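Local coordinates for protein Glucanase/chitosanase (Paenibacillus fukuinensis, PDB 4ZZ5) that binds chitosan through this CBM32 beta-sandwich module, one part of a larger enzyme that probably hydrolyses chitosan and beta-glucans, at residues 71-75 / 118-124. Numbering follows the deposited sequence.
Sequences YATAY and VYATTRA
Classic beta bulges can redirect a pair of antiparallel strands, and residues 71-75 and 118-124 hold two, one on each segment. Ala72-Arg123 (CA-CA 4.6 Å) and Tyr75-Ala120 (CA-CA 4.1 Å) are non-hydrogen-bonded pairs, Ala74-Thr122 (CA-CA 4.8 Å) a hydrogen-bonded one; the register shifts by one residue between Ala72 and Ala74 and back between Ala74 and Tyr75, the extra residue lying first on 71-75, then on 118-124. In the first bulge Thr122 O takes Thr73 N at 2.9 Å in a bent, weak hydrogen bond and Ala74 N at 3.3 Å in a nearly straight one. In the second, Ala74 O accepts from Thr121 N (3.0 Å) and Thr122 N (3.2 Å). Thr73 (phi/psi -79/-26) and Thr121 (-129/-23), each first in its bulge, have helix-like psi; the chain corners at 73-74 and at 122. Past the corner, Ala124 N donates to Tyr71 O (2.9 Å).

Tyr71, chi1 p, swings its ring back so that Ala124 CB sits over one face, 3.4 Å from the centroid, a CH-pi contact. Ala72 CB meets Ala120 CB at 4.1 Å, while Tyr75, also p, sends its ring inward, CD1 lying 4.4 Å from Val118 CG1.

Between the sheets, Tyr75 meets Trp67 and Leu65, its OH hydrogen-bonded to Asp104 OD2. In this F5/8 type C (CBM32) beta-sandwich, the 71-75 loop leads from strand 57-67 into 75-80, which pairs with 115-123 in the five-stranded antiparallel sheet.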
ATOM      1  N   TYR A  71      -8.355  -7.459   5.576  1.00  7.88           N
ATOM      2  CA  TYR A  71      -8.403  -6.277   4.773  1.00  7.55           C
ATOM      3  C   TYR A  71      -8.769  -5.029   5.583  1.00  8.07           C
ATOM      4  O   TYR A  71      -9.182  -5.146   6.758  1.00  8.31           O
ATOM      5  CB  TYR A  71      -9.348  -6.396   3.561  1.00  8.74           C
ATOM      6  CG  TYR A  71     -10.833  -6.512   3.836  1.00  9.05           C
ATOM      7  CD1 TYR A  71     -11.445  -7.787   4.105  1.00 10.35           C
ATOM      8  CD2 TYR A  71     -11.613  -5.422   3.824  1.00  9.09           C
ATOM      9  CE1 TYR A  71     -12.844  -7.823   4.277  1.00 10.09           C
ATOM     10  CE2 TYR A  71     -13.000  -5.496   4.049  1.00 11.05           C
ATOM     11  CZ  TYR A  71     -13.543  -6.720   4.288  1.00 11.34           C
ATOM     12  OH  TYR A  71     -14.968  -6.804   4.482  1.00 14.13           O
ATOM     13  N   ALA A  72      -8.615  -3.852   4.994  1.00  7.18           N
ATOM     14  CA  ALA A  72      -8.997  -2.573   5.598  1.00  7.69           C
ATOM     15  C   ALA A  72     -10.334  -2.145   5.088  1.00  8.28           C
ATOM     16  O   ALA A  72     -10.538  -2.038   3.853  1.00  8.10           O
ATOM     17  CB  ALA A  72      -7.996  -1.480   5.270  1.00  7.61           C
ATOM     18  N   THR A  73     -11.285  -1.844   5.983  1.00  8.38           N
ATOM     19  CA  THR A  73     -12.458  -1.149   5.611  1.00  8.78           C
ATOM     20  C   THR A  73     -12.289   0.371   5.440  1.00  8.67           C
ATOM     21  O   THR A  73     -12.989   1.027   4.706  1.00  8.93           O
ATOM     22  CB  THR A  73     -13.647  -1.409   6.580  1.00  9.45           C
ATOM     23  OG1 THR A  73     -13.325  -0.918   7.846  1.00 10.16           O
ATOM     24  CG2 THR A  73     -13.961  -2.895   6.647  1.00 11.32           C
ATOM     25  N   ALA A  74     -11.284   0.912   6.169  1.00  8.40           N
ATOM     26  CA  ALA A  74     -10.893   2.327   6.026  1.00  8.14           C
ATOM     27  C   ALA A  74      -9.396   2.426   5.801  1.00  7.00           C
ATOM     28  O   ALA A  74      -8.638   1.861   6.542  1.00  6.81           O
ATOM     29  CB  ALA A  74     -11.259   3.174   7.244  1.00  9.00           C
ATOM     30  N   TYR A  75      -9.079   3.122   4.732  1.00  7.02           N
ATOM     31  CA  TYR A  75      -7.621   3.377   4.425  1.00  6.86           C
ATOM     32  C   TYR A  75      -7.613   4.517   3.500  1.00  6.90           C
ATOM     33  O   TYR A  75      -8.590   4.945   2.868  1.00  7.24           O
ATOM     34  CB  TYR A  75      -6.989   2.119   3.776  1.00  6.85           C
ATOM     35  CG  TYR A  75      -7.576   1.718   2.445  1.00  6.69           C
ATOM     36  CD1 TYR A  75      -7.057   2.211   1.256  1.00  8.50           C
ATOM     37  CD2 TYR A  75      -8.619   0.787   2.384  1.00  7.82           C
ATOM     38  CE1 TYR A  75      -7.596   1.830   0.025  1.00  8.11           C
ATOM     39  CE2 TYR A  75      -9.143   0.381   1.159  1.00  7.77           C
ATOM     40  CZ  TYR A  75      -8.627   0.956   0.024  1.00  7.84           C
ATOM     41  OH  TYR A  75      -9.156   0.559  -1.264  1.00  9.19           O
ATOM     42  N   VAL A 118      -0.079   3.020   1.262  1.00  5.38           N
ATOM     43  CA  VAL A 118      -1.421   2.605   1.825  1.00  5.91           C
ATOM     44  C   VAL A 118      -1.348   2.839   3.290  1.00  5.35           C
ATOM     45  O   VAL A 118      -0.473   2.230   3.945  1.00  5.71           O
ATOM     46  CB  VAL A 118      -1.706   1.143   1.485  1.00  6.93           C
ATOM     47  CG1 VAL A 118      -3.032   0.714   2.175  1.00  8.20           C
ATOM     48  CG2 VAL A 118      -1.796   0.904  -0.015  1.00  8.96           C
ATOM     49  N   TYR A 119      -2.218   3.676   3.806  1.00  5.30           N
ATOM     50  CA  TYR A 119      -2.294   3.977   5.237  1.00  6.01           C
ATOM     51  C   TYR A 119      -3.639   3.461   5.717  1.00  6.22           C
ATOM     52  O   TYR A 119      -4.671   4.015   5.375  1.00  6.69           O
ATOM     53  CB  TYR A 119      -2.111   5.494   5.411  1.00  6.42           C
ATOM     54  CG  TYR A 119      -2.027   5.901   6.838  1.00  6.84           C
ATOM     55  CD1 TYR A 119      -0.868   5.772   7.613  1.00  8.37           C
ATOM     56  CD2 TYR A 119      -3.111   6.457   7.466  1.00 10.01           C
ATOM     57  CE1 TYR A 119      -0.804   6.150   8.949  1.00  9.06           C
ATOM     58  CE2 TYR A 119      -3.030   6.827   8.815  1.00 10.35           C
ATOM     59  CZ  TYR A 119      -1.914   6.653   9.520  1.00  9.55           C
ATOM     60  OH  TYR A 119      -1.983   7.056  10.850  1.00 11.51           O
ATOM     61  N   ALA A 120      -3.600   2.367   6.426  1.00  5.74           N
ATOM     62  CA  ALA A 120      -4.779   1.581   6.781  1.00  5.84           C
ATOM     63  C   ALA A 120      -5.138   1.861   8.236  1.00  5.89           C
ATOM     64  O   ALA A 120      -4.331   1.787   9.163  1.00  7.28           O
ATOM     65  CB  ALA A 120      -4.487   0.131   6.602  1.00  7.25           C
ATOM     66  N   THR A 121      -6.403   2.170   8.454  1.00  7.20           N
ATOM     67  CA  THR A 121      -6.818   2.720   9.789  1.00  7.83           C
ATOM     68  C   THR A 121      -7.987   1.986  10.387  1.00  9.32           C
ATOM     69  O   THR A 121      -8.067   2.074  11.660  1.00 11.69           O
ATOM     70  CB  THR A 121      -7.166   4.207   9.678  1.00  8.93           C
ATOM     71  OG1 THR A 121      -8.159   4.449   8.695  1.00  9.49           O
ATOM     72  CG2 THR A 121      -5.926   5.016   9.312  1.00 10.77           C
ATOM     73  N   THR A 122      -8.852   1.285   9.676  1.00  8.55           N
ATOM     74  CA  THR A 122      -9.891   0.392  10.318  1.00  9.12           C
ATOM     75  C   THR A 122      -9.809  -0.925   9.645  1.00  8.28           C
ATOM     76  O   THR A 122      -9.876  -1.048   8.407  1.00  8.67           O
ATOM     77  CB  THR A 122     -11.270   0.967  10.203  1.00  9.88           C
ATOM     78  OG1 THR A 122     -11.327   2.246  10.837  1.00 11.30           O
ATOM     79  CG2 THR A 122     -12.333   0.029  10.867  1.00 11.36           C
ATOM     80  N   ARG A 123      -9.684  -1.946  10.431  1.00  9.57           N
ATOM     81  CA  ARG A 123      -9.635  -3.353  10.043  1.00  9.44           C
ATOM     82  C   ARG A 123     -11.017  -3.902   9.819  1.00  9.36           C
ATOM     83  O   ARG A 123     -11.973  -3.635  10.597  1.00 12.18           O
ATOM     84  CB  ARG A 123      -8.990  -4.174  11.100  1.00 10.07           C
ATOM     85  CG  ARG A 123      -7.525  -3.856  11.471  1.00 10.11           C
ATOM     86  CD  ARG A 123      -7.098  -4.703  12.672  1.00 11.35           C
ATOM     87  NE  ARG A 123      -7.769  -4.141  13.879  1.00 12.49           N
ATOM     88  CZ  ARG A 123      -7.757  -4.727  15.112  1.00 11.27           C
ATOM     89  NH1 ARG A 123      -7.105  -5.813  15.319  1.00 11.94           N
ATOM     90  NH2 ARG A 123      -8.389  -4.002  16.067  1.00 14.22           N
ATOM     91  N   ALA A 124     -11.111  -4.847   8.927  1.00  8.75           N
ATOM     92  CA  ALA A 124     -12.315  -5.776   8.798  1.00 10.09           C
ATOM     93  C   ALA A 124     -12.240  -6.857   9.804  1.00 10.76           C
ATOM     94  O   ALA A 124     -13.341  -7.463  10.044  1.00 13.60           O
ATOM     95  CB  ALA A 124     -12.331  -6.406   7.423  1.00 10.20           C
TER